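PDB 4AIB: ornithine decarboxylase from Entamoeba histolytica, which probably catalyses the pyridoxal 5'-phosphate-dependent decarboxylation of L-ornithine to putrescine, the entry step of polyamine biosynthesis, as a homodimer. Local coordinates for residues Glu7-Phe11 with Tyr382-Leu386; Glu22-Leu26 with Ser271-Gly275; Cys58-Leu64 with Ala263-Phe267; Gln286-Thr290 with Leu345-Glu349; Ser310-Gln316 with Lys352-Pro358. The contacts are given in a common frame with arbitrary orientation. Residues are numbered along the deposited sequence.

From the N terminus, helix 6-16 meets the end of the modelled chain in interaction 1, a closure that spans nearly the whole polypeptide and encloses the other four. Interaction 2 joins the loop before strand 27-31 to strand 267-281, and within its span lies interaction 3, where the turn after the predicted cofactor lysine, Lys57, in the barrel domain meets the chain entering that strand. Interactions 4 and 5 both come after interaction 2 has closed, and they cross each other, their segments alternating along the chain; they touch through Met348 and Leu355. Contacts 1, 2, 4 and 5 gather on the mixed beta sheet, whereas interaction 3 couples it to the barrel.

Interaction 1. Residues Glu7-Phe11 with Tyr382-Leu386; sequences EVKEF and YTLPL
Helical backbone at Glu7-Phe11, with phi/psi near -70/-36 throughout, packs against an extended segment, Tyr382-Leu386, whose first two residues finish strand 380-383. The closest CA pair is Phe11 with Leu384, 7.1 Å apart, and no hydrogen bond crosses; 289 Å² is buried in all. Phe11 supplies the largest share. Its chi1 of 179° (t) with chi2 of 60° sends the ring across the second segment, so that Pro385 CD lies 3.5 Å from Phe11 CD1 and 3.6 Å from the ring centroid, only 14° off the normal, a CH-pi contact over one face. The ring tip continues along the chain: Phe11 CZ is 3.8 Å from Tyr382 CB and 3.3 Å from Thr383 O. This is helix-on-sheet packing in the beta domain of a class-II decarboxylase, joining the two ends of the modelled chain; strand 27-31 lies alongside, with Ile30 touching both Phe11 and Leu384. Leu384, t at chi1 and p at chi2 (76°), starts sideways but brings its end to the helix: Leu384 CD1 reaches Phe11 CD2 at 3.7 Å, Glu7 O at 3.6 Å and Val8 CA at 3.9 Å. Val8, chi1 t, places CG2 4.0 Å from Leu384 CD2. At the N-terminal side of the segment, the Glu7 CA-CB bond points toward the partner, yet its carboxylate leads away.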
# COMPACT_ATOMS: atom_id res chain seq x y z
N GLU A 7 -3.43 3.18 -32.00
CA GLU A 7 -3.52 1.72 -31.89
C GLU A 7 -3.93 1.26 -30.49
O GLU A 7 -4.57 0.23 -30.35
CB GLU A 7 -2.21 1.04 -32.33
CG GLU A 7 -0.93 1.83 -32.08
CD GLU A 7 -0.56 2.75 -33.24
OE1 GLU A 7 -0.85 2.40 -34.41
OE2 GLU A 7 0.02 3.82 -32.99
N VAL A 8 -3.56 2.04 -29.47
CA VAL A 8 -3.94 1.75 -28.09
C VAL A 8 -5.41 2.10 -27.84
O VAL A 8 -6.13 1.37 -27.16
CB VAL A 8 -3.03 2.48 -27.07
CG1 VAL A 8 -3.44 2.17 -25.64
CG2 VAL A 8 -1.57 2.10 -27.30
N LYS A 9 -5.85 3.22 -28.41
CA LYS A 9 -7.23 3.70 -28.28
C LYS A 9 -8.23 2.76 -28.97
O LYS A 9 -9.30 2.48 -28.42
CB LYS A 9 -7.36 5.12 -28.83
CG LYS A 9 -8.71 5.78 -28.58
CD LYS A 9 -8.84 7.11 -29.30
CE LYS A 9 -10.23 7.71 -29.10
NZ LYS A 9 -10.41 8.96 -29.87
N GLU A 10 -7.88 2.30 -30.16
CA GLU A 10 -8.74 1.41 -30.95
C GLU A 10 -8.85 0.01 -30.34
O GLU A 10 -9.91 -0.61 -30.40
CB GLU A 10 -8.26 1.33 -32.40
CG GLU A 10 -8.57 2.56 -33.23
CD GLU A 10 -8.11 2.44 -34.68
OE1 GLU A 10 -8.03 1.30 -35.20
OE2 GLU A 10 -7.83 3.48 -35.30
N PHE A 11 -7.75 -0.47 -29.77
CA PHE A 11 -7.71 -1.78 -29.12
C PHE A 11 -8.51 -1.77 -27.81
O PHE A 11 -9.16 -2.77 -27.48
CB PHE A 11 -6.26 -2.21 -28.87
CG PHE A 11 -6.13 -3.54 -28.17
CD1 PHE A 11 -6.65 -4.70 -28.74
CD2 PHE A 11 -5.47 -3.64 -26.95
CE1 PHE A 11 -6.51 -5.93 -28.10
CE2 PHE A 11 -5.33 -4.86 -26.31
CZ PHE A 11 -5.85 -6.00 -26.88
N TYR A 382 -4.55 -7.63 -21.33
CA TYR A 382 -4.63 -7.93 -22.76
C TYR A 382 -3.41 -7.38 -23.50
O TYR A 382 -3.06 -6.21 -23.34
CB TYR A 382 -5.91 -7.35 -23.37
CG TYR A 382 -7.20 -7.85 -22.74
CD1 TYR A 382 -7.83 -9.00 -23.21
CD2 TYR A 382 -7.79 -7.16 -21.68
CE1 TYR A 382 -9.01 -9.46 -22.64
CE2 TYR A 382 -8.96 -7.61 -21.10
CZ TYR A 382 -9.57 -8.75 -21.58
OH TYR A 382 -10.74 -9.20 -21.01
N THR A 383 -2.77 -8.22 -24.30
CA THR A 383 -1.59 -7.81 -25.06
C THR A 383 -2.01 -7.01 -26.30
O THR A 383 -2.90 -7.42 -27.04
CB THR A 383 -0.72 -9.02 -25.47
OG1 THR A 383 -0.48 -9.84 -24.32
CG2 THR A 383 0.62 -8.56 -26.05
N LEU A 384 -1.36 -5.87 -26.49
CA LEU A 384 -1.60 -5.00 -27.64
C LEU A 384 -1.14 -5.66 -28.94
O LEU A 384 -0.02 -6.19 -29.00
CB LEU A 384 -0.89 -3.65 -27.45
CG LEU A 384 -1.16 -2.50 -28.43
CD1 LEU A 384 -2.51 -1.85 -28.18
CD2 LEU A 384 -0.05 -1.46 -28.34
N PRO A 385 -1.99 -5.65 -29.98
CA PRO A 385 -1.67 -6.23 -31.29
C PRO A 385 -0.54 -5.48 -31.99
O PRO A 385 -0.46 -4.25 -31.92
CB PRO A 385 -2.97 -6.08 -32.08
CG PRO A 385 -3.72 -4.98 -31.40
CD PRO A 385 -3.37 -5.12 -29.95
N LEU A 386 0.33 -6.24 -32.67
CA LEU A 386 1.48 -5.68 -33.37
C LEU A 386 1.89 -6.57 -34.54
O LEU A 386 1.77 -7.79 -34.46
CB LEU A 386 2.66 -5.48 -32.41
CG LEU A 386 3.00 -6.59 -31.41
CD1 LEU A 386 4.17 -7.44 -31.89
CD2 LEU A 386 3.28 -6.00 -30.04

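Interaction 2. Residues Glu22-Leu26 with Ser271-Gly275; sequences ENQPL and SSLHG
Glu22 and Asn23 begin an irregular loop; the first side chain to reach strand segment Ser271-Gly275 is that of Gln24. With chi1 p and chi2 t, Gln24 directs its amide at the strand backbone: Gln24 NE2 donates to Leu273 O over 3.3 Å, while water 1 lies 3.0 Å from Gln24 OE1, to which it can donate, and accepts from Leu273 N (2.8 Å). The Pro25 CA-CB bond points away, but Ser272 OG (chi1 p) donates to Pro25 O at 2.6 Å. Leu26 then comes closest in backbone, its CA 5.6 Å from that of Ser272, and Ser272 N donates to Leu26 O at 3.1 Å and 174°. Its side chain starts away, yet Leu26 CD2 ends 4.2 Å from His274 NE2. The contact joins the loop before strand 27-31 to the beta-domain sheet at the dimer interface, where Pro104 of the second subunit packs on Leu26 and His274. Two of the three direct bonds engage strand backbone; the third pairs the Ser272 hydroxyl with loop backbone.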
# COMPACT_ATOMS: atom_id res chain seq x y z
N GLU A 22 -23.92 -3.89 -16.72
CA GLU A 22 -24.19 -4.98 -15.78
C GLU A 22 -22.99 -5.90 -15.54
O GLU A 22 -22.82 -6.41 -14.44
CB GLU A 22 -25.39 -5.82 -16.24
CG GLU A 22 -26.72 -5.08 -16.28
CD GLU A 22 -26.99 -4.41 -17.61
OE1 GLU A 22 -26.31 -3.41 -17.94
OE2 GLU A 22 -27.90 -4.87 -18.34
N ASN A 23 -22.18 -6.10 -16.57
CA ASN A 23 -21.09 -7.08 -16.52
C ASN A 23 -19.67 -6.50 -16.55
O ASN A 23 -18.69 -7.25 -16.41
CB ASN A 23 -21.26 -8.13 -17.63
CG ASN A 23 -21.35 -7.52 -19.02
OD1 ASN A 23 -20.60 -6.61 -19.37
ND2 ASN A 23 -22.27 -8.03 -19.83
N GLN A 24 -19.56 -5.19 -16.72
CA GLN A 24 -18.26 -4.52 -16.86
C GLN A 24 -17.39 -4.62 -15.59
O GLN A 24 -17.86 -4.35 -14.49
CB GLN A 24 -18.43 -3.05 -17.28
CG GLN A 24 -19.21 -2.18 -16.31
CD GLN A 24 -18.98 -0.69 -16.53
OE1 GLN A 24 -18.92 -0.22 -17.67
NE2 GLN A 24 -18.86 0.06 -15.44
N PRO A 25 -16.11 -5.00 -15.76
CA PRO A 25 -15.19 -5.09 -14.63
C PRO A 25 -14.66 -3.72 -14.21
O PRO A 25 -14.95 -2.72 -14.87
CB PRO A 25 -14.05 -5.96 -15.18
CG PRO A 25 -14.03 -5.65 -16.64
CD PRO A 25 -15.45 -5.35 -17.04
N LEU A 26 -13.91 -3.69 -13.12
CA LEU A 26 -13.32 -2.45 -12.60
C LEU A 26 -12.36 -1.81 -13.61
O LEU A 26 -12.24 -0.59 -13.68
CB LEU A 26 -12.60 -2.70 -11.27
CG LEU A 26 -13.41 -3.25 -10.09
CD1 LEU A 26 -12.47 -3.68 -8.97
CD2 LEU A 26 -14.43 -2.24 -9.58
N SER A 271 -9.82 1.98 -17.20
CA SER A 271 -10.75 1.82 -16.09
C SER A 271 -12.18 2.22 -16.44
O SER A 271 -12.42 3.03 -17.33
CB SER A 271 -10.25 2.59 -14.86
OG SER A 271 -8.95 2.15 -14.50
N SER A 272 -13.14 1.63 -15.72
CA SER A 272 -14.56 1.90 -15.93
C SER A 272 -15.11 2.80 -14.83
O SER A 272 -14.48 2.95 -13.78
CB SER A 272 -15.34 0.59 -15.97
OG SER A 272 -15.21 -0.11 -14.75
N LEU A 273 -16.28 3.38 -15.07
CA LEU A 273 -16.92 4.27 -14.09
C LEU A 273 -18.13 3.62 -13.43
O LEU A 273 -18.98 3.04 -14.11
CB LEU A 273 -17.33 5.59 -14.75
CG LEU A 273 -16.22 6.50 -15.29
CD1 LEU A 273 -16.83 7.59 -16.15
CD2 LEU A 273 -15.39 7.10 -14.16
N HIS A 274 -18.19 3.72 -12.11
CA HIS A 274 -19.32 3.20 -11.34
C HIS A 274 -19.76 4.17 -10.26
O HIS A 274 -20.04 3.77 -9.13
CB HIS A 274 -19.00 1.82 -10.76
CG HIS A 274 -17.79 1.79 -9.86
ND1 HIS A 274 -17.87 1.96 -8.53
CD2 HIS A 274 -16.44 1.58 -10.15
CE1 HIS A 274 -16.64 1.87 -7.99
NE2 HIS A 274 -15.77 1.65 -8.99
N GLY A 275 -19.83 5.45 -10.63
CA GLY A 275 -20.26 6.49 -9.70
C GLY A 275 -20.10 7.91 -10.23
O GLY A 275 -19.10 8.23 -10.88
O HOH W 1 -18.15 2.62 -16.99

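Interaction 3. Residues Cys58-Leu64 with Ala263-Phe267; sequences CNPEPHL and ASNAF
Residues Cys58-Glu61 form a turn that leads into helix 62-70, while Ala263-Phe267 leave the end of helix 260-264 and become extended at Phe267 (phi/psi -121/150). The CA atoms of Asn59 and Ala263 approach to 6.4 Å, those of Leu64 and Ala266 to 7.4 Å. Within the turn, Asn59 OD1 accepts from Glu61 N at 3.3 Å, an Asx turn, and Glu61 OE1 accepts from His63 N at 2.8 Å and 175°, making Glu61 the N-cap. This turn directly follows Lys57, the predicted pyridoxal phosphate attachment site of the TIM-barrel domain, unmodified here; the partner segment leads from that barrel domain into the beta domain, so the contact sits at their junction. Side chains meet without hydrogen bonds. Ala263 CB lies 4.1 Å from Cys58 SG and 4.0 Å from Asn59 CB. Leu64, t at chi1 and p at chi2, bridges three residues: its CD2 is 4.3 Å from Ala263 CB and 3.9 Å from Phe267 CE2, its CD1 3.7 Å from Ala266 CB. Phe267 (chi1 m) presents its ring edge to Leu64 CD2 and to Glu61 OE2, which is 3.1 Å from Phe267 CZ; Asn59 ND2 lies 3.4 Å from Phe267 CE2.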
# COMPACT_ATOMS: atom_id res chain seq x y z
N CYS A 58 9.78 -2.76 -8.96
CA CYS A 58 8.95 -1.74 -9.61
C CYS A 58 7.70 -2.36 -10.25
O CYS A 58 6.59 -1.87 -10.05
CB CYS A 58 9.76 -0.95 -10.63
SG CYS A 58 8.93 0.55 -11.22
N ASN A 59 7.91 -3.42 -11.03
CA ASN A 59 6.81 -4.18 -11.64
C ASN A 59 7.22 -5.63 -11.90
O ASN A 59 7.92 -5.91 -12.87
CB ASN A 59 6.33 -3.50 -12.93
CG ASN A 59 4.95 -3.97 -13.36
OD1 ASN A 59 4.52 -5.09 -13.06
ND2 ASN A 59 4.23 -3.10 -14.06
N PRO A 60 6.78 -6.56 -11.02
CA PRO A 60 7.16 -7.97 -11.12
C PRO A 60 6.23 -8.83 -11.98
O PRO A 60 6.19 -10.05 -11.80
CB PRO A 60 7.13 -8.43 -9.66
CG PRO A 60 6.08 -7.58 -9.03
CD PRO A 60 6.01 -6.28 -9.80
N GLU A 61 5.51 -8.21 -12.91
CA GLU A 61 4.62 -8.93 -13.82
C GLU A 61 5.43 -9.87 -14.71
O GLU A 61 6.32 -9.42 -15.44
CB GLU A 61 3.80 -7.95 -14.67
CG GLU A 61 2.47 -8.49 -15.19
CD GLU A 61 2.61 -9.27 -16.49
OE1 GLU A 61 2.84 -10.50 -16.43
OE2 GLU A 61 2.45 -8.67 -17.57
N PRO A 62 5.14 -11.19 -14.65
CA PRO A 62 5.86 -12.25 -15.36
C PRO A 62 6.20 -11.95 -16.82
O PRO A 62 7.31 -12.25 -17.26
CB PRO A 62 4.90 -13.43 -15.28
CG PRO A 62 4.19 -13.23 -13.98
CD PRO A 62 4.08 -11.75 -13.78
N HIS A 63 5.26 -11.35 -17.56
CA HIS A 63 5.46 -11.07 -18.99
C HIS A 63 6.48 -9.99 -19.23
O HIS A 63 7.31 -10.12 -20.14
CB HIS A 63 4.14 -10.72 -19.67
CG HIS A 63 3.12 -11.83 -19.63
ND1 HIS A 63 1.88 -11.67 -19.12
CD2 HIS A 63 3.20 -13.16 -20.05
CE1 HIS A 63 1.20 -12.82 -19.22
NE2 HIS A 63 2.01 -13.74 -19.79
N LEU A 64 6.43 -8.93 -18.43
CA LEU A 64 7.36 -7.81 -18.55
C LEU A 64 8.78 -8.21 -18.13
O LEU A 64 9.75 -7.85 -18.80
CB LEU A 64 6.88 -6.61 -17.71
CG LEU A 64 7.76 -5.37 -17.58
CD1 LEU A 64 7.98 -4.67 -18.92
CD2 LEU A 64 7.17 -4.40 -16.56
N ALA A 263 9.24 0.27 -16.81
CA ALA A 263 7.88 -0.16 -16.47
C ALA A 263 6.77 0.80 -16.91
O ALA A 263 5.63 0.38 -17.11
CB ALA A 263 7.77 -0.44 -14.98
N SER A 264 7.11 2.08 -17.06
CA SER A 264 6.12 3.12 -17.37
C SER A 264 5.35 2.86 -18.66
O SER A 264 4.13 2.73 -18.63
CB SER A 264 6.79 4.51 -17.42
OG SER A 264 7.72 4.59 -18.48
N ASN A 265 6.06 2.77 -19.77
CA ASN A 265 5.43 2.62 -21.08
C ASN A 265 5.00 1.18 -21.40
O ASN A 265 4.56 0.89 -22.51
CB ASN A 265 6.35 3.16 -22.18
CG ASN A 265 6.81 4.58 -21.90
OD1 ASN A 265 6.02 5.45 -21.52
ND2 ASN A 265 8.10 4.84 -22.11
N ALA A 266 5.12 0.30 -20.41
CA ALA A 266 4.80 -1.12 -20.57
C ALA A 266 3.30 -1.40 -20.51
O ALA A 266 2.79 -2.21 -21.29
CB ALA A 266 5.54 -1.94 -19.52
N PHE A 267 2.61 -0.75 -19.59
CA PHE A 267 1.19 -1.00 -19.36
C PHE A 267 0.32 0.23 -19.55
O PHE A 267 0.76 1.36 -19.33
CB PHE A 267 0.97 -1.59 -17.96
CG PHE A 267 1.52 -2.97 -17.79
CD1 PHE A 267 0.77 -4.09 -18.16
CD2 PHE A 267 2.78 -3.17 -17.24
CE1 PHE A 267 1.28 -5.37 -18.00
CE2 PHE A 267 3.29 -4.45 -17.07
CZ PHE A 267 2.54 -5.55 -17.45

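Interaction 4. Residues Gln286-Thr290 with Leu345-Glu349; sequences QIEYT and LPEME
A tyrosine reaching from a sheet strand to the backbone of a loop defines this contact, which lies in the beta domain about 32 Å from the centre of the chain to its own centre. Residues Gln286-Thr290 adopt beta-strand conformation within strand 284-291; Leu345-Glu349 run off the end of strand 341-346 with an extended backbone. The segments are not paired as neighbouring strands: the nearest CA atoms, Ile287 with Glu347 and Tyr289 with Met348, are 7.5 and 8.6 Å apart, and side chains fill the gap, burying 209 Å². Tyr289 (chi1 m, chi2 -84°) points at the loop and Tyr289 OH accepts from Met348 N at 2.8 Å with 164° at the hydrogen, the single hydrogen bond across. The same hydroxyl is 3.5 Å from Glu347 CA. Met348, m-t-m through chi3, folds back onto the ring: its CE stands 3.7 Å from the Tyr289 centroid, 12° off the normal, and Met348 CB is 3.6 Å from Tyr289 CE1. Beside it, Ile287 (m, t) extends CD1 to within 3.9 Å of Glu347 CG. Strand 324-330, paired with both 284-291 and 341-346, lies between them in the sheet. Met348 SD, 5.0 Å from the Tyr289 centroid in an oblique approach, completes a Met-aromatic contact, with a CH-pi methyl over the ring face.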
# COMPACT_ATOMS: atom_id res chain seq x y z
N GLN A 286 -18.61 21.23 -10.93
CA GLN A 286 -17.57 20.21 -11.06
C GLN A 286 -18.23 18.84 -10.91
O GLN A 286 -19.21 18.70 -10.17
CB GLN A 286 -16.45 20.41 -10.03
CG GLN A 286 -16.90 20.52 -8.58
CD GLN A 286 -15.76 20.36 -7.59
OE1 GLN A 286 -14.59 20.58 -7.91
NE2 GLN A 286 -16.10 19.97 -6.36
N ILE A 287 -17.70 17.84 -11.62
CA ILE A 287 -18.31 16.51 -11.60
C ILE A 287 -17.35 15.46 -11.03
O ILE A 287 -16.27 15.24 -11.57
CB ILE A 287 -18.80 16.08 -13.00
CG1 ILE A 287 -19.54 17.23 -13.70
CG2 ILE A 287 -19.72 14.86 -12.87
CD1 ILE A 287 -19.79 17.01 -15.18
N GLU A 288 -17.77 14.84 -9.93
CA GLU A 288 -16.98 13.80 -9.27
C GLU A 288 -17.28 12.42 -9.87
O GLU A 288 -18.43 12.08 -10.11
CB GLU A 288 -17.25 13.78 -7.77
CG GLU A 288 -16.58 14.92 -7.00
CD GLU A 288 -17.13 15.09 -5.60
OE1 GLU A 288 -17.25 14.08 -4.87
OE2 GLU A 288 -17.44 16.24 -5.21
N TYR A 289 -16.22 11.65 -10.10
CA TYR A 289 -16.36 10.31 -10.66
C TYR A 289 -15.69 9.26 -9.78
O TYR A 289 -14.73 9.55 -9.07
CB TYR A 289 -15.78 10.26 -12.08
CG TYR A 289 -16.54 11.09 -13.08
CD1 TYR A 289 -17.68 10.60 -13.72
CD2 TYR A 289 -16.12 12.38 -13.40
CE1 TYR A 289 -18.38 11.36 -14.64
CE2 TYR A 289 -16.81 13.16 -14.32
CZ TYR A 289 -17.94 12.64 -14.94
OH TYR A 289 -18.63 13.41 -15.85
N THR A 290 -16.22 8.04 -9.83
CA THR A 290 -15.64 6.93 -9.09
C THR A 290 -15.19 5.85 -10.07
O THR A 290 -16.00 5.16 -10.69
CB THR A 290 -16.61 6.39 -8.03
OG1 THR A 290 -17.09 7.48 -7.24
CG2 THR A 290 -15.92 5.38 -7.12
N LEU A 345 -12.42 17.22 -18.16
CA LEU A 345 -13.06 16.12 -18.87
C LEU A 345 -14.52 16.42 -19.23
O LEU A 345 -15.20 17.13 -18.50
CB LEU A 345 -13.01 14.84 -18.02
CG LEU A 345 -11.71 14.02 -18.03
CD1 LEU A 345 -11.66 13.12 -16.81
CD2 LEU A 345 -11.59 13.20 -19.31
N PRO A 346 -15.00 15.86 -20.37
CA PRO A 346 -16.41 16.04 -20.72
C PRO A 346 -17.32 15.25 -19.78
O PRO A 346 -16.85 14.32 -19.11
CB PRO A 346 -16.49 15.45 -22.14
CG PRO A 346 -15.37 14.46 -22.20
CD PRO A 346 -14.28 15.04 -21.35
N GLU A 347 -18.60 15.63 -19.71
CA GLU A 347 -19.56 14.94 -18.86
C GLU A 347 -19.70 13.48 -19.29
O GLU A 347 -19.96 13.19 -20.46
CB GLU A 347 -20.93 15.64 -18.89
CG GLU A 347 -21.90 15.14 -17.83
CD GLU A 347 -23.30 15.72 -17.98
OE1 GLU A 347 -23.76 15.89 -19.13
OE2 GLU A 347 -23.94 15.99 -16.94
N MET A 348 -19.50 12.57 -18.34
CA MET A 348 -19.50 11.14 -18.62
C MET A 348 -20.67 10.42 -17.97
O MET A 348 -21.23 10.88 -16.98
CB MET A 348 -18.17 10.52 -18.17
CG MET A 348 -16.97 10.95 -18.99
SD MET A 348 -15.41 10.25 -18.41
CE MET A 348 -15.10 11.24 -16.95
N GLU A 349 -21.04 9.28 -18.55
CA GLU A 349 -22.12 8.45 -18.04
C GLU A 349 -21.56 7.12 -17.53
O GLU A 349 -20.97 6.36 -18.31
CB GLU A 349 -23.17 8.21 -19.14
CG GLU A 349 -24.43 7.48 -18.69
CD GLU A 349 -25.43 7.29 -19.81
OE1 GLU A 349 -25.86 8.30 -20.41
OE2 GLU A 349 -25.80 6.13 -20.08

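Interaction 5. Residues Ser310-Gln316 with Lys352-Pro358; sequences SCECITQ and KDWLLFP
Thr315 OG1, at chi1 p (41°), donates to Asp353 OD1 at 2.6 Å and accepts from Trp354 N at 3.2 Å. Further along, Leu356 N donates to Glu312 O (3.2 Å, 172°). A weak bond of 3.4 Å returns from Glu312 N to Leu356 O, and another, also weak, runs from Ile314 N to Trp354 O. Glu312 and Leu356 thus form an antiparallel hydrogen-bonded pair, CA atoms 5.8 Å apart; the end-to-end directions of the segments are 145° apart, roughly opposed. The short, weakly bonded strand 312-313 is thereby added to strand 354-360, which on its other edge pairs with 267-281. Packing follows: Cys311 (p) sets CB over the Phe357 face, 3.9 Å from the centroid, with SG oblique at 4.5 Å from that centroid and 3.9 Å from Leu355 CD2. Ile314 CD1 meets Leu356 CB at 3.4 Å. With two of three backbone bonds weak, the pairing is loosely bonded, and Thr315 OG1 adds side-chain bonds to Asp353 OD1 and Trp354 N.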
# COMPACT_ATOMS: atom_id res chain seq x y z
N SER A 310 -2.46 12.03 -15.76
CA SER A 310 -3.23 12.46 -16.92
C SER A 310 -3.94 11.30 -17.62
O SER A 310 -3.35 10.24 -17.85
CB SER A 310 -2.34 13.20 -17.92
OG SER A 310 -1.80 14.38 -17.35
N CYS A 311 -5.21 11.51 -17.95
CA CYS A 311 -6.05 10.51 -18.61
C CYS A 311 -7.02 11.18 -19.58
O CYS A 311 -7.16 12.40 -19.59
CB CYS A 311 -6.82 9.70 -17.58
SG CYS A 311 -8.15 10.63 -16.77
N GLU A 312 -7.71 10.37 -20.38
CA GLU A 312 -8.72 10.88 -21.31
C GLU A 312 -9.93 9.94 -21.45
O GLU A 312 -9.82 8.73 -21.25
CB GLU A 312 -8.10 11.19 -22.68
CG GLU A 312 -7.27 10.07 -23.28
CD GLU A 312 -6.83 10.35 -24.70
OE1 GLU A 312 -5.89 11.16 -24.88
OE2 GLU A 312 -7.41 9.77 -25.64
N CYS A 313 -11.08 10.52 -21.78
CA CYS A 313 -12.30 9.75 -22.00
C CYS A 313 -12.33 9.19 -23.42
O CYS A 313 -12.62 9.91 -24.37
CB CYS A 313 -13.53 10.60 -21.72
SG CYS A 313 -15.08 9.72 -22.00
N ILE A 314 -12.03 7.90 -23.53
CA ILE A 314 -11.85 7.22 -24.81
C ILE A 314 -13.16 6.92 -25.55
O ILE A 314 -13.21 6.94 -26.79
CB ILE A 314 -10.99 5.94 -24.62
CG1 ILE A 314 -9.53 6.21 -25.00
CG2 ILE A 314 -11.49 4.77 -25.45
CD1 ILE A 314 -8.83 7.21 -24.10
N THR A 315 -14.21 6.66 -24.79
CA THR A 315 -15.51 6.25 -25.32
C THR A 315 -16.20 7.30 -26.19
O THR A 315 -16.89 6.96 -27.16
CB THR A 315 -16.47 5.84 -24.19
OG1 THR A 315 -16.32 6.76 -23.10
CG2 THR A 315 -16.16 4.43 -23.70
N GLN A 316 -16.02 8.57 -25.84
CA GLN A 316 -16.54 9.67 -26.65
C GLN A 316 -15.42 10.61 -27.10
O GLN A 316 -14.60 11.06 -26.30
CB GLN A 316 -17.65 10.44 -25.91
CG GLN A 316 -17.28 10.95 -24.52
CD GLN A 316 -18.40 11.72 -23.84
OE1 GLN A 316 -18.15 12.64 -23.06
NE2 GLN A 316 -19.64 11.35 -24.13
N LYS A 352 -21.20 3.48 -19.30
CA LYS A 352 -21.06 3.71 -20.73
C LYS A 352 -19.67 4.25 -21.08
O LYS A 352 -19.05 3.81 -22.05
CB LYS A 352 -22.16 4.66 -21.23
CG LYS A 352 -22.35 4.70 -22.75
CD LYS A 352 -21.57 5.84 -23.39
CE LYS A 352 -21.78 5.87 -24.90
NZ LYS A 352 -21.02 6.99 -25.53
N ASP A 353 -19.18 5.20 -20.27
CA ASP A 353 -17.90 5.86 -20.53
C ASP A 353 -16.73 5.22 -19.79
O ASP A 353 -16.89 4.70 -18.68
CB ASP A 353 -17.99 7.36 -20.19
CG ASP A 353 -18.80 8.13 -21.22
OD1 ASP A 353 -18.34 8.26 -22.38
OD2 ASP A 353 -19.89 8.63 -20.87
N TRP A 354 -15.55 5.27 -20.41
CA TRP A 354 -14.34 4.66 -19.87
C TRP A 354 -13.18 5.62 -19.88
O TRP A 354 -13.15 6.59 -20.65
CB TRP A 354 -13.97 3.41 -20.67
CG TRP A 354 -14.83 2.20 -20.36
CD1 TRP A 354 -16.20 2.05 -20.60
CD2 TRP A 354 -14.40 0.93 -19.76
NE1 TRP A 354 -16.63 0.81 -20.20
CE2 TRP A 354 -15.61 0.09 -19.69
CE3 TRP A 354 -13.20 0.42 -19.30
CZ2 TRP A 354 -15.57 -1.20 -19.17
CZ3 TRP A 354 -13.17 -0.87 -18.77
CH2 TRP A 354 -14.33 -1.66 -18.71
N LEU A 355 -12.20 5.35 -19.01
CA LEU A 355 -11.00 6.17 -18.89
C LEU A 355 -9.76 5.36 -19.24
O LEU A 355 -9.60 4.24 -18.77
CB LEU A 355 -10.87 6.72 -17.47
CG LEU A 355 -11.58 7.99 -17.02
CD1 LEU A 355 -13.10 7.86 -17.06
CD2 LEU A 355 -11.13 8.36 -15.62
N LEU A 356 -8.88 5.94 -20.05
CA LEU A 356 -7.58 5.33 -20.32
C LEU A 356 -6.47 6.15 -19.65
O LEU A 356 -6.30 7.33 -19.93
CB LEU A 356 -7.31 5.20 -21.82
CG LEU A 356 -5.88 4.93 -22.33
CD1 LEU A 356 -5.40 3.53 -21.97
CD2 LEU A 356 -5.79 5.15 -23.83
N PHE A 357 -5.75 5.50 -18.74
CA PHE A 357 -4.58 6.10 -18.11
C PHE A 357 -3.33 5.64 -18.86
O PHE A 357 -2.89 4.50 -18.69
CB PHE A 357 -4.50 5.70 -16.63
CG PHE A 357 -5.62 6.24 -15.79
CD1 PHE A 357 -6.82 5.53 -15.67
CD2 PHE A 357 -5.48 7.44 -15.10
CE1 PHE A 357 -7.86 6.03 -14.89
CE2 PHE A 357 -6.52 7.93 -14.32
CZ PHE A 357 -7.70 7.23 -14.21
N PRO A 358 -2.77 6.52 -19.72
CA PRO A 358 -1.63 6.15 -20.55
C PRO A 358 -0.35 6.01 -19.73
O PRO A 358 -0.08 6.83 -18.84
CB PRO A 358 -1.50 7.33 -21.53
CG PRO A 358 -2.75 8.13 -21.38
CD PRO A 358 -3.19 7.91 -19.97